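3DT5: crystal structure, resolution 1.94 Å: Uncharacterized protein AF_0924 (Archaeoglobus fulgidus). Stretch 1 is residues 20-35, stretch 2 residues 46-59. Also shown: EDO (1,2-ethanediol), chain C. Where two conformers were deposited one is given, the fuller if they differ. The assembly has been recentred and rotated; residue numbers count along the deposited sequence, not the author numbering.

Stretch 1 20-35: EDRLEKFYIPLIKAFS
Stretch 2, residues 46-59: EIETIITCRRYLAG

A helix can meet a loop at one end and another helix further along, and the chemistry of the contact can change with it; AF_0924 offers a compact example. The first stretch runs in a helix from Glu 20, the second from Glu 46, both continuing from earlier in the chain; the axis of the second helix runs at 133° to the first and 10.2 Å from it at closest approach. A type I turn from Thr 52 to Arg 55 and a 3-10 segment at 55-57 then carry the chain to Gly 59, the N-cap of another helix. The register is set by CA separations of 5.3 Å for Arg 22 and Leu 57, and 6.7 Å for Leu 30 and Ile 47; together the stretches bury 742 Å².

The first hydrogen bonds across the contact come from Arg 22. Arg 22 (chi1 m, chi2 t, chi3 p) leaves its backbone sideways, yet its guanidinium reaches the loop, where NE and NH2 both donate to Leu 57 O, at 2.7 and 2.9 Å. The same group binds ethanediol, NH1 and NH2 lying 3.0 and 2.9 Å from EDO O2. A CB on Gly 59 would clash with that oxygen, so the bare glycine leaves room for the ligand.

At 23-27 the helix widens into a pi-type turn: Tyr 27 N bonds to Arg 22 O at 3.1 Å and Ile 28 N to Leu 23 O at 2.8 Å. Lys 25 (phi/psi -103/-15) extends its side chain in m, t, t, while its carbonyl O accepts a nearly straight hydrogen bond from Arg 54 NH1 at 2.9 Å, with an angle of 168° at the hydrogen. Arg 54 is itself extended, m, t, t.

Phe 26 (-127/-67, chi1 t, chi2 87°) joins the two regions. Its CE1 lies 3.6 Å from Ile 50 CG2, its CB 3.7 Å from Leu 57 CB, and Ala 58 CB sits over one ring face, 4.1 Å from the centroid, in a CH-pi contact. The CA-to-CB bond of Tyr 27 (m) points away from the second stretch, but the end of its side chain comes nearer, bringing OH to 3.8 Å from Ala 58 CA.

The helix kinks at Pro 29, whose N makes no bond to the preceding turn; beyond it the contact is apolar. Pro 29 CB meets Ile 50 CD1 at 3.8 Å. Leu 30 (t, p) brings CD1 to 4.0 Å from Ile 50 CG2 and 4.2 Å from Ile 51 CG2. Ala 33 CB approaches Ile 47 CG1 at 3.6 Å, and Phe 34 (m) places CE2 3.8 Å from Ile 47 CD1. Ile 47 and Ile 50 are both m, t.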

ATOM      1  N   GLU A  20       3.949   9.965 -12.019  1.00 39.01           N
ATOM      2  CA  GLU A  20       2.491   9.902 -11.819  0.60 38.80           C
ATOM      3  C   GLU A  20       1.983   8.452 -11.869  1.00 39.64           C
ATOM      4  O   GLU A  20       1.125   8.088 -11.083  1.00 40.30           O
ATOM      5  CB  GLU A  20       1.741  10.777 -12.843  0.60 38.47           C
ATOM      6  CG  GLU A  20       1.794  12.312 -12.563  0.60 37.60           C
ATOM      7  CD  GLU A  20       1.361  13.207 -13.763  0.60 37.09           C
ATOM      8  OE1 GLU A  20       0.819  12.678 -14.757  0.60 34.23           O
ATOM      9  OE2 GLU A  20       1.565  14.453 -13.712  0.60 33.27           O
ATOM     10  N   ASP A  21       2.517   7.629 -12.788  1.00 39.76           N
ATOM     11  CA  ASP A  21       2.119   6.208 -12.901  1.00 40.53           C
ATOM     12  C   ASP A  21       2.487   5.421 -11.626  1.00 41.49           C
ATOM     13  O   ASP A  21       1.720   4.569 -11.205  1.00 42.31           O
ATOM     14  CB  ASP A  21       2.744   5.488 -14.099  1.00 40.15           C
ATOM     15  CG  ASP A  21       2.170   5.935 -15.434  1.00 41.80           C
ATOM     16  OD1 ASP A  21       1.120   6.610 -15.449  1.00 42.87           O
ATOM     17  OD2 ASP A  21       2.777   5.608 -16.474  1.00 43.99           O
ATOM     18  N   ARG A  22       3.653   5.693 -11.045  1.00 40.52           N
ATOM     19  CA  ARG A  22       4.019   5.033  -9.802  1.00 41.59           C
ATOM     20  C   ARG A  22       2.978   5.384  -8.710  1.00 41.85           C
ATOM     21  O   ARG A  22       2.492   4.480  -8.007  1.00 42.51           O
ATOM     22  CB  ARG A  22       5.445   5.411  -9.358  1.00 38.29           C
ATOM     23  CG  ARG A  22       6.557   5.025 -10.337  1.00 40.97           C
ATOM     24  CD  ARG A  22       7.919   5.395  -9.665  1.00 41.78           C
ATOM     25  NE  ARG A  22       8.263   4.419  -8.630  1.00 40.16           N
ATOM     26  CZ  ARG A  22       9.131   4.615  -7.631  1.00 40.71           C
ATOM     27  NH1 ARG A  22       9.862   5.727  -7.535  1.00 39.72           N
ATOM     28  NH2 ARG A  22       9.325   3.645  -6.753  1.00 39.54           N
ATOM     29  N   LEU A  23       2.691   6.672  -8.518  1.00 41.38           N
ATOM     30  CA  LEU A  23       1.704   7.105  -7.526  1.00 41.41           C
ATOM     31  C   LEU A  23       0.324   6.519  -7.797  1.00 41.11           C
ATOM     32  O   LEU A  23      -0.337   5.984  -6.887  1.00 40.78           O
ATOM     33  CB  LEU A  23       1.603   8.633  -7.459  1.00 40.95           C
ATOM     34  CG  LEU A  23       2.904   9.317  -7.010  1.00 43.73           C
ATOM     35  CD1 LEU A  23       2.774  10.841  -7.217  1.00 42.15           C
ATOM     36  CD2 LEU A  23       3.223   9.003  -5.529  1.00 40.28           C
ATOM     37  N   GLU A  24      -0.134   6.622  -9.044  1.00 40.60           N
ATOM     38  CA  GLU A  24      -1.510   6.273  -9.343  1.00 41.21           C
ATOM     39  C   GLU A  24      -1.725   4.775  -9.474  1.00 40.10           C
ATOM     40  O   GLU A  24      -2.821   4.306  -9.232  1.00 39.52           O
ATOM     41  CB  GLU A  24      -2.008   6.954 -10.608  1.00 40.71           C
ATOM     42  CG  GLU A  24      -2.178   8.471 -10.455  1.00 44.57           C
ATOM     43  CD  GLU A  24      -2.533   9.155 -11.784  1.00 46.85           C
ATOM     44  OE1 GLU A  24      -2.778   8.447 -12.806  1.00 54.26           O
ATOM     45  OE2 GLU A  24      -2.597  10.412 -11.803  1.00 54.86           O
ATOM     46  N   LYS A  25      -0.716   4.029  -9.895  1.00 37.59           N
ATOM     47  CA  LYS A  25      -0.961   2.607 -10.197  1.00 38.48           C
ATOM     48  C   LYS A  25      -0.437   1.729  -9.053  1.00 37.48           C
ATOM     49  O   LYS A  25      -0.741   0.545  -9.001  1.00 37.98           O
ATOM     50  CB  LYS A  25      -0.326   2.172 -11.540  1.00 37.08           C
ATOM     51  CG  LYS A  25      -0.945   2.881 -12.800  1.00 39.07           C
ATOM     52  CD  LYS A  25      -0.171   2.440 -14.038  1.00 41.05           C
ATOM     53  CE  LYS A  25      -0.728   3.065 -15.275  1.00 44.84           C
ATOM     54  NZ  LYS A  25      -0.663   2.086 -16.417  1.00 52.40           N
ATOM     55  N   PHE A  26       0.382   2.292  -8.180  1.00 36.63           N
ATOM     56  CA  PHE A  26       0.986   1.482  -7.127  1.00 36.56           C
ATOM     57  C   PHE A  26       0.746   2.077  -5.739  1.00 36.49           C
ATOM     58  O   PHE A  26       0.002   1.495  -4.962  1.00 36.04           O
ATOM     59  CB  PHE A  26       2.507   1.249  -7.373  1.00 34.56           C
ATOM     60  CG  PHE A  26       3.116   0.333  -6.323  1.00 35.23           C
ATOM     61  CD1 PHE A  26       3.086  -1.061  -6.484  1.00 34.93           C
ATOM     62  CD2 PHE A  26       3.621   0.867  -5.158  1.00 35.33           C
ATOM     63  CE1 PHE A  26       3.593  -1.937  -5.503  1.00 34.41           C
ATOM     64  CE2 PHE A  26       4.140   0.009  -4.134  1.00 34.59           C
ATOM     65  CZ  PHE A  26       4.107  -1.383  -4.318  1.00 35.77           C
ATOM     66  N   TYR A  27       1.330   3.243  -5.455  1.00 34.98           N
ATOM     67  CA  TYR A  27       1.322   3.748  -4.072  1.00 36.35           C
ATOM     68  C   TYR A  27      -0.095   4.051  -3.578  1.00 36.72           C
ATOM     69  O   TYR A  27      -0.505   3.577  -2.536  1.00 35.35           O
ATOM     70  CB  TYR A  27       2.207   4.986  -3.938  1.00 35.89           C
ATOM     71  CG  TYR A  27       3.660   4.595  -4.032  1.00 36.02           C
ATOM     72  CD1 TYR A  27       4.295   3.958  -2.950  1.00 36.21           C
ATOM     73  CD2 TYR A  27       4.352   4.723  -5.230  1.00 35.54           C
ATOM     74  CE1 TYR A  27       5.636   3.510  -3.067  1.00 33.59           C
ATOM     75  CE2 TYR A  27       5.683   4.281  -5.361  1.00 35.52           C
ATOM     76  CZ  TYR A  27       6.310   3.687  -4.263  1.00 35.68           C
ATOM     77  OH  TYR A  27       7.597   3.237  -4.341  1.00 35.87           O
ATOM     78  N   ILE A  28      -0.822   4.863  -4.332  1.00 36.72           N
ATOM     79  CA  ILE A  28      -2.164   5.268  -3.894  1.00 37.30           C
ATOM     80  C   ILE A  28      -3.134   4.072  -3.763  1.00 37.66           C
ATOM     81  O   ILE A  28      -3.775   3.924  -2.723  1.00 38.22           O
ATOM     82  CB  ILE A  28      -2.723   6.411  -4.773  1.00 37.18           C
ATOM     83  CG1 ILE A  28      -1.845   7.661  -4.571  1.00 40.45           C
ATOM     84  CG2 ILE A  28      -4.263   6.694  -4.443  1.00 38.17           C
ATOM     85  CD1 ILE A  28      -2.040   8.760  -5.592  1.00 45.02           C
ATOM     86  N   PRO A  29      -3.251   3.205  -4.806  1.00 37.46           N
ATOM     87  CA  PRO A  29      -4.170   2.078  -4.577  1.00 37.87           C
ATOM     88  C   PRO A  29      -3.776   1.170  -3.426  1.00 37.25           C
ATOM     89  O   PRO A  29      -4.654   0.700  -2.719  1.00 36.03           O
ATOM     90  CB  PRO A  29      -4.184   1.301  -5.908  1.00 38.03           C
ATOM     91  CG  PRO A  29      -3.249   1.985  -6.794  1.00 39.01           C
ATOM     92  CD  PRO A  29      -2.712   3.236  -6.170  1.00 37.05           C
ATOM     93  N   LEU A  30      -2.478   0.896  -3.229  1.00 37.60           N
ATOM     94  CA  LEU A  30      -2.113  -0.054  -2.162  1.00 37.02           C
ATOM     95  C   LEU A  30      -2.346   0.598  -0.781  1.00 36.71           C
ATOM     96  O   LEU A  30      -2.852  -0.065   0.173  1.00 36.86           O
ATOM     97  CB  LEU A  30      -0.619  -0.437  -2.285  1.00 37.67           C
ATOM     98  CG  LEU A  30      -0.180  -1.588  -1.348  1.00 37.54           C
ATOM     99  CD1 LEU A  30      -1.051  -2.863  -1.601  1.00 39.05           C
ATOM    100  CD2 LEU A  30       1.305  -1.895  -1.633  1.00 38.48           C
ATOM    101  N   ILE A  31      -1.971   1.882  -0.667  1.00 35.96           N
ATOM    102  CA  ILE A  31      -2.273   2.637   0.572  1.00 36.39           C
ATOM    103  C   ILE A  31      -3.799   2.606   0.886  1.00 37.42           C
ATOM    104  O   ILE A  31      -4.204   2.311   2.042  1.00 38.04           O
ATOM    105  CB  ILE A  31      -1.683   4.103   0.550  1.00 36.54           C
ATOM    106  CG1 ILE A  31      -0.142   4.047   0.585  1.00 36.36           C
ATOM    107  CG2 ILE A  31      -2.199   4.932   1.760  1.00 36.76           C
ATOM    108  CD1 ILE A  31       0.550   5.392   0.210  1.00 36.21           C
ATOM    109  N   LYS A  32      -4.632   2.966  -0.088  1.00 38.17           N
ATOM    110  CA  LYS A  32      -6.094   2.892   0.083  1.00 38.75           C
ATOM    111  C   LYS A  32      -6.608   1.510   0.488  1.00 38.30           C
ATOM    112  O   LYS A  32      -7.468   1.402   1.333  1.00 37.99           O
ATOM    113  CB  LYS A  32      -6.804   3.373  -1.170  1.00 39.50           C
ATOM    114  CG  LYS A  32      -6.688   4.901  -1.263  1.00 45.66           C
ATOM    115  CD  LYS A  32      -7.802   5.544  -2.031  1.00 54.33           C
ATOM    116  CE  LYS A  32      -7.468   5.616  -3.499  1.00 57.18           C
ATOM    117  NZ  LYS A  32      -7.938   6.877  -4.215  1.00 54.82           N
ATOM    118  N   ALA A  33      -6.115   0.456  -0.137  1.00 37.26           N
ATOM    119  CA  ALA A  33      -6.535  -0.914   0.212  1.00 36.68           C
ATOM    120  C   ALA A  33      -6.351  -1.229   1.685  1.00 37.03           C
ATOM    121  O   ALA A  33      -7.088  -2.055   2.225  1.00 36.99           O
ATOM    122  CB  ALA A  33      -5.743  -1.975  -0.658  1.00 35.43           C
ATOM    123  N   PHE A  34      -5.345  -0.622   2.319  1.00 36.46           N
ATOM    124  CA  PHE A  34      -5.066  -0.895   3.746  1.00 37.03           C
ATOM    125  C   PHE A  34      -5.441   0.233   4.701  1.00 37.11           C
ATOM    126  O   PHE A  34      -5.175   0.134   5.887  1.00 37.28           O
ATOM    127  CB  PHE A  34      -3.587  -1.292   3.908  1.00 36.99           C
ATOM    128  CG  PHE A  34      -3.320  -2.685   3.390  1.00 37.58           C
ATOM    129  CD1 PHE A  34      -3.578  -3.786   4.199  1.00 35.28           C
ATOM    130  CD2 PHE A  34      -2.908  -2.890   2.075  1.00 37.19           C
ATOM    131  CE1 PHE A  34      -3.354  -5.100   3.704  1.00 34.80           C
ATOM    132  CE2 PHE A  34      -2.692  -4.192   1.581  1.00 37.78           C
ATOM    133  CZ  PHE A  34      -2.928  -5.285   2.410  1.00 37.94           C
ATOM    134  N   SER A  35      -6.077   1.281   4.183  1.00 37.30           N
ATOM    135  CA  SER A  35      -6.413   2.423   5.022  1.00 39.34           C
ATOM    136  C   SER A  35      -7.784   3.073   4.761  1.00 41.58           C
ATOM    137  O   SER A  35      -8.293   3.805   5.609  1.00 40.87           O
ATOM    138  CB  SER A  35      -5.301   3.475   4.946  1.00 37.84           C
ATOM    139  OG  SER A  35      -5.282   4.112   3.691  1.00 39.65           O
ATOM    140  N   GLU A  46      -7.102  -7.465  -6.281  1.00 39.79           N
ATOM    141  CA  GLU A  46      -6.390  -6.225  -6.621  1.00 41.00           C
ATOM    142  C   GLU A  46      -5.099  -6.030  -5.819  1.00 39.55           C
ATOM    143  O   GLU A  46      -4.089  -5.633  -6.371  1.00 39.38           O
ATOM    144  CB  GLU A  46      -7.284  -4.984  -6.481  1.00 40.52           C
ATOM    145  CG  GLU A  46      -8.449  -4.945  -7.470  1.00 45.42           C
ATOM    146  CD  GLU A  46      -9.526  -3.950  -7.037  1.00 50.37           C
ATOM    147  OE1 GLU A  46      -9.344  -3.279  -5.983  1.00 52.46           O
ATOM    148  OE2 GLU A  46     -10.548  -3.844  -7.738  1.00 49.86           O
ATOM    149  N   ILE A  47      -5.122  -6.337  -4.520  1.00 38.49           N
ATOM    150  CA  ILE A  47      -3.913  -6.330  -3.731  1.00 38.23           C
ATOM    151  C   ILE A  47      -2.925  -7.383  -4.265  1.00 38.75           C
ATOM    152  O   ILE A  47      -1.737  -7.086  -4.418  1.00 38.32           O
ATOM    153  CB  ILE A  47      -4.210  -6.589  -2.209  1.00 38.01           C
ATOM    154  CG1 ILE A  47      -5.058  -5.424  -1.630  1.00 38.35           C
ATOM    155  CG2 ILE A  47      -2.897  -6.766  -1.380  1.00 34.66           C
ATOM    156  CD1 ILE A  47      -5.615  -5.750  -0.293  1.00 38.90           C
ATOM    157  N   GLU A  48      -3.386  -8.609  -4.518  1.00 38.05           N
ATOM    158  CA  GLU A  48      -2.478  -9.618  -5.081  1.00 39.33           C
ATOM    159  C   GLU A  48      -1.801  -9.128  -6.336  1.00 38.68           C
ATOM    160  O   GLU A  48      -0.590  -9.328  -6.527  1.00 38.69           O
ATOM    161  CB  GLU A  48      -3.241 -10.909  -5.452  1.00 39.39           C
ATOM    162  CG  GLU A  48      -3.536 -11.748  -4.294  1.00 46.42           C
ATOM    163  CD  GLU A  48      -2.300 -12.483  -3.819  1.00 50.63           C
ATOM    164  OE1 GLU A  48      -1.507 -12.972  -4.658  1.00 55.52           O
ATOM    165  OE2 GLU A  48      -2.133 -12.554  -2.606  1.00 48.95           O
ATOM    166  N   THR A  49      -2.594  -8.503  -7.206  1.00 38.64           N
ATOM    167  CA  THR A  49      -2.089  -7.927  -8.435  1.00 39.96           C
ATOM    168  C   THR A  49      -1.074  -6.836  -8.213  1.00 38.65           C
ATOM    169  O   THR A  49       0.008  -6.837  -8.846  1.00 37.51           O
ATOM    170  CB  THR A  49      -3.246  -7.381  -9.281  1.00 41.33           C
ATOM    171  OG1 THR A  49      -4.032  -8.500  -9.665  1.00 39.53           O
ATOM    172  CG2 THR A  49      -2.711  -6.682 -10.587  1.00 42.61           C
ATOM    173  N   ILE A  50      -1.372  -5.921  -7.290  1.00 38.78           N
ATOM    174  CA  ILE A  50      -0.379  -4.852  -6.972  1.00 38.38           C
ATOM    175  C   ILE A  50       0.970  -5.414  -6.509  1.00 38.80           C
ATOM    176  O   ILE A  50       2.032  -4.929  -6.916  1.00 38.46           O
ATOM    177  CB  ILE A  50      -0.949  -3.817  -5.953  1.00 38.79           C
ATOM    178  CG1 ILE A  50      -2.065  -3.023  -6.616  1.00 38.28           C
ATOM    179  CG2 ILE A  50       0.149  -2.879  -5.436  1.00 38.56           C
ATOM    180  CD1 ILE A  50      -2.951  -2.253  -5.583  1.00 37.92           C
ATOM    181  N   ILE A  51       0.934  -6.433  -5.651  1.00 37.81           N
ATOM    182  CA  ILE A  51       2.154  -6.895  -5.009  1.00 37.09           C
ATOM    183  C   ILE A  51       2.864  -7.945  -5.857  1.00 38.34           C
ATOM    184  O   ILE A  51       3.932  -8.433  -5.470  1.00 40.88           O
ATOM    185  CB  ILE A  51       1.926  -7.326  -3.539  1.00 37.56           C
ATOM    186  CG1 ILE A  51       1.179  -8.699  -3.510  1.00 36.58           C
ATOM    187  CG2 ILE A  51       1.261  -6.129  -2.761  1.00 36.04           C
ATOM    188  CD1 ILE A  51       0.760  -9.234  -2.089  1.00 36.57           C
ATOM    189  N   THR A  52       2.322  -8.235  -7.035  1.00 38.25           N
ATOM    190  CA  THR A  52       3.014  -9.126  -7.978  1.00 38.84           C
ATOM    191  C   THR A  52       3.274  -8.346  -9.255  1.00 41.00           C
ATOM    192  O   THR A  52       4.397  -7.892  -9.518  1.00 39.50           O
ATOM    193  CB  THR A  52       2.232 -10.439  -8.236  1.00 39.74           C
ATOM    194  OG1 THR A  52       0.872 -10.143  -8.606  1.00 37.92           O
ATOM    195  CG2 THR A  52       2.208 -11.309  -6.969  1.00 37.44           C
ATOM    196  N   CYS A  53       2.210  -8.167  -9.997  1.00 42.65           N
ATOM    197  CA  CYS A  53       2.220  -7.516 -11.294  0.60 43.85           C
ATOM    198  C   CYS A  53       2.673  -6.042 -11.275  1.00 43.56           C
ATOM    199  O   CYS A  53       3.117  -5.526 -12.290  1.00 45.53           O
ATOM    200  CB  CYS A  53       0.804  -7.595 -11.846  0.60 43.74           C
ATOM    201  SG  CYS A  53       0.566  -6.669 -13.312  0.60 48.34           S
ATOM    202  N   ARG A  54       2.501  -5.356 -10.145  1.00 41.88           N
ATOM    203  CA  ARG A  54       2.907  -3.932 -10.088  1.00 40.01           C
ATOM    204  C   ARG A  54       4.129  -3.676  -9.244  1.00 38.68           C
ATOM    205  O   ARG A  54       4.483  -2.514  -9.018  1.00 37.99           O
ATOM    206  CB  ARG A  54       1.742  -3.028  -9.683  1.00 40.23           C
ATOM    207  CG  ARG A  54       0.555  -3.262 -10.600  1.00 43.70           C
ATOM    208  CD  ARG A  54      -0.460  -2.194 -10.506  1.00 46.82           C
ATOM    209  NE  ARG A  54      -1.713  -2.583 -11.156  1.00 51.58           N
ATOM    210  CZ  ARG A  54      -2.871  -1.924 -11.008  1.00 53.99           C
ATOM    211  NH1 ARG A  54      -2.945  -0.809 -10.246  1.00 48.08           N
ATOM    212  NH2 ARG A  54      -3.957  -2.378 -11.631  1.00 53.19           N
ATOM    213  N   ARG A  55       4.841  -4.736  -8.854  1.00 37.89           N
ATOM    214  CA  ARG A  55       6.135  -4.546  -8.164  0.60 39.04           C
ATOM    215  C   ARG A  55       7.129  -3.725  -8.948  1.00 38.86           C
ATOM    216  O   ARG A  55       7.979  -3.061  -8.363  1.00 39.71           O
ATOM    217  CB  ARG A  55       6.774  -5.912  -7.838  0.60 39.63           C
ATOM    218  CG  ARG A  55       6.095  -6.603  -6.686  0.60 39.47           C
ATOM    219  CD  ARG A  55       6.763  -7.929  -6.424  0.60 35.25           C
ATOM    220  NE  ARG A  55       7.729  -7.861  -5.330  0.60 36.38           N
ATOM    221  CZ  ARG A  55       7.440  -8.012  -4.032  0.60 37.53           C
ATOM    222  NH1 ARG A  55       6.181  -8.229  -3.626  0.60 32.38           N
ATOM    223  NH2 ARG A  55       8.442  -7.964  -3.138  0.60 41.07           N
ATOM    224  N   TYR A  56       7.035  -3.740 -10.276  1.00 38.04           N
ATOM    225  CA  TYR A  56       7.975  -2.949 -11.057  1.00 36.48           C
ATOM    226  C   TYR A  56       7.839  -1.443 -10.782  1.00 37.09           C
ATOM    227  O   TYR A  56       8.678  -0.668 -11.219  1.00 37.62           O
ATOM    228  CB  TYR A  56       7.851  -3.240 -12.547  1.00 36.47           C
ATOM    229  CG  TYR A  56       6.605  -2.671 -13.183  1.00 35.89           C
ATOM    230  CD1 TYR A  56       6.653  -1.470 -13.893  1.00 38.40           C
ATOM    231  CD2 TYR A  56       5.370  -3.339 -13.080  1.00 34.65           C
ATOM    232  CE1 TYR A  56       5.491  -0.907 -14.456  1.00 38.80           C
ATOM    233  CE2 TYR A  56       4.226  -2.795 -13.641  1.00 35.31           C
ATOM    234  CZ  TYR A  56       4.311  -1.589 -14.337  1.00 38.36           C
ATOM    235  OH  TYR A  56       3.173  -1.042 -14.884  1.00 42.00           O
ATOM    236  N   LEU A  57       6.807  -1.033 -10.043  1.00 35.33           N
ATOM    237  CA  LEU A  57       6.612   0.382  -9.742  1.00 34.99           C
ATOM    238  C   LEU A  57       7.145   0.758  -8.332  1.00 35.12           C
ATOM    239  O   LEU A  57       7.268   1.950  -7.992  1.00 36.66           O
ATOM    240  CB  LEU A  57       5.134   0.749  -9.887  1.00 34.88           C
ATOM    241  CG  LEU A  57       4.622   0.654 -11.331  1.00 34.69           C
ATOM    242  CD1 LEU A  57       3.108   0.678 -11.282  1.00 34.97           C
ATOM    243  CD2 LEU A  57       5.207   1.812 -12.222  1.00 37.57           C
ATOM    244  N   ALA A  58       7.512  -0.260  -7.557  1.00 34.79           N
ATOM    245  CA  ALA A  58       7.929  -0.066  -6.151  1.00 34.91           C
ATOM    246  C   ALA A  58       9.459   0.283  -6.116  1.00 34.78           C
ATOM    247  O   ALA A  58      10.224  -0.158  -6.998  1.00 34.47           O
ATOM    248  CB  ALA A  58       7.669  -1.341  -5.359  1.00 33.80           C
ATOM    249  N   GLY A  59       9.868   1.017  -5.084  1.00 33.72           N
ATOM    250  CA  GLY A  59      11.288   1.266  -4.802  1.00 33.93           C
ATOM    251  C   GLY A  59      11.960   0.023  -4.226  1.00 34.10           C
ATOM    252  O   GLY A  59      11.290  -0.903  -3.727  1.00 33.41           O
TER
HETATM  253  C1  EDO C 302      10.971   6.571  -3.433  1.00 37.15           C
HETATM  254  O1  EDO C 302      12.252   6.537  -2.807  1.00 37.46           O
HETATM  255  C2  EDO C 302      10.630   5.125  -3.823  1.00 33.96           C
HETATM  256  O2  EDO C 302      11.293   4.858  -5.030  1.00 33.73           O